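Local coordinates for glycosylation Associate Protein 1 (Streptococcus agalactiae serotype V, PDB 6OYC) that probably works in the accessory Sec system, as the Gap1 component of a Gap1-Gap2-Gap3 complex linked to glycosylation and secretion of adhesins, at residues 117-122 / 135-140; 432-437 / 451-456. One frame throughout, in Å; residues are numbered along the deposited sequence.

How the contacts relate
Contact 1 comes first along the chain and is complete before contact 2 begins. It joins the neighbouring strands 118-125 and 131-138 of the long antiparallel sheet, whose strands follow one another across it in chain order. Contact 2 lies beside the six-stranded parallel sheet formed by the later part of the chain, between the loops that leave strands 426-428 and 449-451, next to the start of helix 436-445. The two centres are 45 Å apart, on opposite sides of the centre of the chain, and their nearest atoms about 27 Å apart. The contacts belong to different sheets: contact 1 to the antiparallel insertion, contact 2 to one of two parallel sheets, as expected of a GT-B relative.

Contact 1 of 2, residues 117-122 / 135-140; sequences GDLIAK and DYFANE
L119 sets its CD2 methyl squarely over the F137 ring, 3.6 Å from the ring centroid and only 2° off the ring normal, a CH-pi contact over the face. The leucine CG stands anti to its backbone N (chi1 -175°), which brings it beside the ring, close to F137 CD1. K122 meets the same phenylalanine obliquely with its extended aliphatic chain, CG lying 3.8 Å from F137 CE1; a long lysine suits this place because its methylenes, CG and CE, can both pack on the ring. Beyond these segments, I142 of strand 141-148 also touches F137.

Y136 and A121 turn to the other side of the sheet, where they form an antiparallel non-hydrogen-bonded pair, and W98 touches both. There I120 CG2 comes within 3.6 Å of Y136 OH, the two side chains lying side by side, and I120 O sits over one face of the tyrosine ring. I120 and A121 both pair with V113 of strand 111-115, a classic beta bulge in strand 118-125.

Backbone bonds tie the hairpin together. K122 and D135 form a hydrogen-bonded pair, with K122 N to D135 O at 2.9 Å and D135 N to K122 O at 3.0 Å. F137 N reaches I120 O at 2.8 Å, tilted 31° from the carbonyl plane. D135 spends its carboxylate on a salt bridge from OD1 to K145.

At the open end, beyond the regular pairing, E140 folds back at chi2 and OE1 accepts from L119 N at 3.2 Å, though this side chain is poorly ordered. Backbone bonds thus fix the register, and apolar contacts on both faces, at F137 and at Y136, hold the strands together.

Contact 2 of 2, residues 432-437 / 451-456; sequences KIPDLY and NTILTE
P434 and I453 meet tip to tip, the main side-chain contact of a small interface. The closest apolar approach is from P434 CD to the methyl I453 CD1, 3.5 Å. P434 CG comes next, 4.0 Å from I453 CD1. Isoleucine reaches this far because CG1 takes the crowded position between its backbone N and carbonyl carbon (chi1 75°), and CD1 then extends anti at chi2. The same I453 CD1 lies 3.2 Å from K432 O, so one methyl rests against both the carbonyl oxygen and the proline ring. Proline suits its place as a compact apolar surface in a chain that is about to enter a helix. T455 adds a looser contact through its methyl, CG2 standing 4.4 Å from P434 CG, and Q439 of helix 436-445 touches both of these residues.

The two segments are successive loops of a Rossmann-like parallel sheet: one leads from strand 426-428 into helix 436-445, and the other leaves the next strand, 449-451. Such strand-helix-strand units are the building blocks of GT-B domains, the clan to which this family belongs.

Polar bonding anchors each loop through neighbouring residues. N451 brings its amide ND2 to 4.4 Å from P434 CB, but that nitrogen donates to D429 O; an asparagine here can brace the adjoining loop from a buried position. T452 OG1 bonds I430 O in similar fashion. D429 also accepts the backbone N of D435 through OD2. D435 is itself the helix N-cap, a role suited to its short carboxylate: its side chain caps a backbone N just past the segment, and OD2 also bonds T438 OG1.

Contact 1 of 2, residues 117-122 / 135-140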
loop_
_atom_site.group_PDB
_atom_site.type_symbol
_atom_site.label_atom_id
_atom_site.label_comp_id
_atom_site.label_asym_id
_atom_site.label_seq_id
_atom_site.Cartn_x
_atom_site.Cartn_y
_atom_site.Cartn_z
ATOM N N GLY A 117 1.504 -2.656 -38.468
ATOM C CA GLY A 117 0.524 -3.560 -37.896
ATOM C C GLY A 117 1.078 -4.638 -36.988
ATOM O O GLY A 117 0.305 -5.264 -36.265
ATOM N N ASP A 118 2.390 -4.882 -37.002
ATOM C CA ASP A 118 2.998 -5.852 -36.097
ATOM C C ASP A 118 3.283 -5.213 -34.745
ATOM O O ASP A 118 3.959 -4.182 -34.671
ATOM C CB ASP A 118 4.303 -6.396 -36.682
ATOM C CG ASP A 118 4.070 -7.511 -37.663
ATOM O OD1 ASP A 118 2.914 -7.656 -38.123
ATOM O OD2 ASP A 118 5.039 -8.238 -37.979
ATOM N N LEU A 119 2.776 -5.829 -33.683
ATOM C CA LEU A 119 3.076 -5.374 -32.331
ATOM C C LEU A 119 4.569 -5.526 -32.049
ATOM O O LEU A 119 5.124 -6.622 -32.178
ATOM C CB LEU A 119 2.263 -6.167 -31.307
ATOM C CG LEU A 119 2.414 -5.696 -29.851
ATOM C CD1 LEU A 119 2.095 -4.194 -29.688
ATOM C CD2 LEU A 119 1.542 -6.521 -28.918
ATOM N N ILE A 120 5.225 -4.428 -31.683
ATOM C CA ILE A 120 6.596 -4.482 -31.189
ATOM C C ILE A 120 6.650 -4.428 -29.667
ATOM O O ILE A 120 7.412 -5.164 -29.049
ATOM C CB ILE A 120 7.444 -3.350 -31.803
ATOM C CG1 ILE A 120 7.359 -3.378 -33.328
ATOM C CG2 ILE A 120 8.876 -3.474 -31.338
ATOM C CD1 ILE A 120 7.676 -4.719 -33.890
ATOM N N ALA A 121 5.864 -3.559 -29.033
ATOM C CA ALA A 121 6.030 -3.375 -27.601
ATOM C C ALA A 121 4.793 -2.729 -27.006
ATOM O O ALA A 121 4.015 -2.069 -27.700
ATOM C CB ALA A 121 7.264 -2.527 -27.280
ATOM N N LYS A 122 4.628 -2.943 -25.698
ATOM C CA LYS A 122 3.654 -2.230 -24.886
ATOM C C LYS A 122 4.409 -1.466 -23.812
ATOM O O LYS A 122 5.244 -2.037 -23.113
ATOM C CB LYS A 122 2.647 -3.176 -24.262
ATOM C CG LYS A 122 1.880 -3.966 -25.257
ATOM C CD LYS A 122 0.677 -4.658 -24.621
ATOM C CE LYS A 122 0.041 -5.648 -25.611
ATOM N NZ LYS A 122 -1.379 -6.049 -25.265
ATOM N N ASP A 135 7.058 -4.310 -22.351
ATOM C CA ASP A 135 6.893 -5.670 -22.847
ATOM C C ASP A 135 7.268 -5.675 -24.319
ATOM O O ASP A 135 6.651 -4.968 -25.121
ATOM C CB ASP A 135 5.461 -6.164 -22.670
ATOM C CG ASP A 135 5.084 -6.378 -21.208
ATOM O OD1 ASP A 135 5.983 -6.398 -20.328
ATOM O OD2 ASP A 135 3.867 -6.511 -20.946
ATOM N N TYR A 136 8.286 -6.446 -24.671
ATOM C CA TYR A 136 8.816 -6.459 -26.024
ATOM C C TYR A 136 8.411 -7.771 -26.681
ATOM O O TYR A 136 8.534 -8.840 -26.074
ATOM C CB TYR A 136 10.333 -6.281 -26.006
ATOM C CG TYR A 136 10.882 -5.724 -27.287
ATOM C CD1 TYR A 136 11.172 -6.558 -28.362
ATOM C CD2 TYR A 136 11.120 -4.366 -27.426
ATOM C CE1 TYR A 136 11.672 -6.047 -29.538
ATOM C CE2 TYR A 136 11.636 -3.845 -28.596
ATOM C CZ TYR A 136 11.907 -4.683 -29.650
ATOM O OH TYR A 136 12.420 -4.153 -30.814
ATOM N N PHE A 137 7.899 -7.681 -27.901
ATOM C CA PHE A 137 7.201 -8.783 -28.537
ATOM C C PHE A 137 7.954 -9.224 -29.772
ATOM O O PHE A 137 8.643 -8.426 -30.407
ATOM C CB PHE A 137 5.767 -8.401 -28.963
ATOM C CG PHE A 137 4.814 -8.312 -27.827
ATOM C CD1 PHE A 137 4.822 -7.199 -26.994
ATOM C CD2 PHE A 137 3.909 -9.339 -27.586
ATOM C CE1 PHE A 137 3.949 -7.114 -25.938
ATOM C CE2 PHE A 137 3.032 -9.264 -26.522
ATOM C CZ PHE A 137 3.059 -8.151 -25.684
ATOM N N ALA A 138 7.786 -10.500 -30.108
ATOM C CA ALA A 138 8.144 -11.027 -31.414
ATOM C C ALA A 138 7.046 -11.990 -31.825
ATOM O O ALA A 138 6.568 -12.776 -30.998
ATOM C CB ALA A 138 9.506 -11.719 -31.403
ATOM N N ASN A 139 6.614 -11.879 -33.087
ATOM C CA ASN A 139 5.541 -12.705 -33.637
ATOM C C ASN A 139 4.330 -12.732 -32.720
ATOM O O ASN A 139 3.787 -13.793 -32.416
ATOM C CB ASN A 139 6.014 -14.136 -33.898
ATOM C CG ASN A 139 7.169 -14.208 -34.854
ATOM O OD1 ASN A 139 8.269 -14.628 -34.482
ATOM N ND2 ASN A 139 6.931 -13.810 -36.107
ATOM N N GLU A 140 3.921 -11.553 -32.248
ATOM C CA GLU A 140 2.720 -11.388 -31.433
ATOM C C GLU A 140 2.814 -12.070 -30.070
ATOM O O GLU A 140 1.787 -12.250 -29.393
ATOM C CB GLU A 140 1.478 -11.911 -32.170
ATOM C CG GLU A 140 1.001 -11.029 -33.298
ATOM C CD GLU A 140 0.604 -9.651 -32.828
ATOM O OE1 GLU A 140 1.306 -8.677 -33.171
ATOM O OE2 GLU A 140 -0.419 -9.542 -32.120
#

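Contact 2 of 2, residues 432-437 / 451-456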
loop_
_atom_site.group_PDB
_atom_site.type_symbol
_atom_site.label_atom_id
_atom_site.label_comp_id
_atom_site.label_asym_id
_atom_site.label_seq_id
_atom_site.Cartn_x
_atom_site.Cartn_y
_atom_site.Cartn_z
ATOM N N LYS A 432 -20.396 -5.350 5.638
ATOM C CA LYS A 432 -19.896 -6.095 6.791
ATOM C C LYS A 432 -18.383 -6.151 6.861
ATOM O O LYS A 432 -17.860 -6.485 7.922
ATOM C CB LYS A 432 -20.440 -7.522 6.817
ATOM C CG LYS A 432 -21.902 -7.641 6.444
ATOM C CD LYS A 432 -22.240 -9.089 6.128
ATOM C CE LYS A 432 -23.597 -9.184 5.496
ATOM N NZ LYS A 432 -24.636 -9.436 6.513
ATOM N N ILE A 433 -17.671 -5.841 5.775
ATOM C CA ILE A 433 -16.206 -5.784 5.791
ATOM C C ILE A 433 -15.766 -4.418 5.278
ATOM O O ILE A 433 -15.429 -4.279 4.092
ATOM C CB ILE A 433 -15.580 -6.907 4.948
ATOM C CG1 ILE A 433 -16.284 -8.237 5.212
ATOM C CG2 ILE A 433 -14.086 -7.029 5.251
ATOM C CD1 ILE A 433 -15.926 -9.331 4.223
ATOM N N PRO A 434 -15.782 -3.384 6.112
ATOM C CA PRO A 434 -15.436 -2.052 5.620
ATOM C C PRO A 434 -13.978 -1.985 5.206
ATOM O O PRO A 434 -13.119 -2.695 5.737
ATOM C CB PRO A 434 -15.738 -1.128 6.810
ATOM C CG PRO A 434 -15.958 -2.000 7.964
ATOM C CD PRO A 434 -16.383 -3.341 7.452
ATOM N N ASP A 435 -13.720 -1.147 4.205
ATOM C CA ASP A 435 -12.373 -0.965 3.680
ATOM C C ASP A 435 -11.418 -0.465 4.771
ATOM O O ASP A 435 -11.701 0.512 5.480
ATOM C CB ASP A 435 -12.413 0.005 2.495
ATOM C CG ASP A 435 -11.030 0.265 1.908
ATOM O OD1 ASP A 435 -10.485 -0.650 1.279
ATOM O OD2 ASP A 435 -10.483 1.375 2.091
ATOM N N LEU A 436 -10.284 -1.153 4.906
ATOM C CA LEU A 436 -9.343 -0.850 5.981
ATOM C C LEU A 436 -8.720 0.526 5.802
ATOM O O LEU A 436 -8.678 1.325 6.749
ATOM C CB LEU A 436 -8.249 -1.920 6.044
ATOM C CG LEU A 436 -7.109 -1.576 7.015
ATOM C CD1 LEU A 436 -7.667 -1.560 8.430
ATOM C CD2 LEU A 436 -5.907 -2.536 6.907
ATOM N N TYR A 437 -8.207 0.819 4.599
ATOM C CA TYR A 437 -7.521 2.086 4.420
ATOM C C TYR A 437 -8.473 3.255 4.663
ATOM O O TYR A 437 -8.082 4.271 5.246
ATOM C CB TYR A 437 -6.885 2.195 3.032
ATOM C CG TYR A 437 -6.120 3.503 2.977
ATOM C CD1 TYR A 437 -4.950 3.667 3.709
ATOM C CD2 TYR A 437 -6.610 4.601 2.284
ATOM C CE1 TYR A 437 -4.253 4.879 3.711
ATOM C CE2 TYR A 437 -5.909 5.831 2.281
ATOM C CZ TYR A 437 -4.738 5.958 2.998
ATOM O OH TYR A 437 -4.040 7.151 3.023
ATOM N N ASN A 451 -20.765 3.020 10.190
ATOM C CA ASN A 451 -20.623 1.594 9.937
ATOM C C ASN A 451 -21.878 0.867 10.422
ATOM O O ASN A 451 -22.677 1.410 11.184
ATOM C CB ASN A 451 -19.368 1.027 10.635
ATOM C CG ASN A 451 -18.099 1.844 10.347
ATOM O OD1 ASN A 451 -17.411 2.276 11.263
ATOM N ND2 ASN A 451 -17.803 2.066 9.066
ATOM N N THR A 452 -22.059 -0.372 9.973
ATOM C CA THR A 452 -23.071 -1.251 10.548
ATOM C C THR A 452 -22.492 -2.252 11.535
ATOM O O THR A 452 -23.231 -3.099 12.038
ATOM C CB THR A 452 -23.810 -2.027 9.456
ATOM O OG1 THR A 452 -22.854 -2.685 8.613
ATOM C CG2 THR A 452 -24.667 -1.106 8.641
ATOM N N ILE A 453 -21.185 -2.209 11.797
ATOM C CA ILE A 453 -20.537 -3.168 12.677
ATOM C C ILE A 453 -19.601 -2.416 13.608
ATOM O O ILE A 453 -19.175 -1.294 13.326
ATOM C CB ILE A 453 -19.747 -4.235 11.897
ATOM C CG1 ILE A 453 -18.451 -3.621 11.352
ATOM C CG2 ILE A 453 -20.579 -4.787 10.757
ATOM C CD1 ILE A 453 -17.627 -4.563 10.516
ATOM N N LEU A 454 -19.290 -3.050 14.731
ATOM C CA LEU A 454 -18.274 -2.525 15.620
ATOM C C LEU A 454 -16.897 -2.800 15.037
ATOM O O LEU A 454 -16.631 -3.874 14.491
ATOM C CB LEU A 454 -18.389 -3.153 17.011
ATOM C CG LEU A 454 -17.493 -2.596 18.130
ATOM C CD1 LEU A 454 -16.099 -3.274 18.191
ATOM C CD2 LEU A 454 -17.373 -1.062 18.027
ATOM N N THR A 455 -16.023 -1.813 15.162
ATOM C CA THR A 455 -14.649 -1.886 14.702
ATOM C C THR A 455 -13.792 -1.262 15.783
ATOM O O THR A 455 -14.283 -0.521 16.635
ATOM C CB THR A 455 -14.443 -1.142 13.364
ATOM O OG1 THR A 455 -14.613 0.271 13.566
ATOM C CG2 THR A 455 -15.459 -1.616 12.305
ATOM N N GLU A 456 -12.500 -1.548 15.744
ATOM C CA GLU A 456 -11.635 -0.852 16.679
ATOM C C GLU A 456 -11.425 0.609 16.299
ATOM O O GLU A 456 -10.845 1.362 17.090
ATOM C CB GLU A 456 -10.293 -1.581 16.777
ATOM C CG GLU A 456 -10.412 -3.057 17.119
ATOM C CD GLU A 456 -9.115 -3.604 17.689
ATOM O OE1 GLU A 456 -8.097 -2.873 17.618
ATOM O OE2 GLU A 456 -9.113 -4.749 18.207
#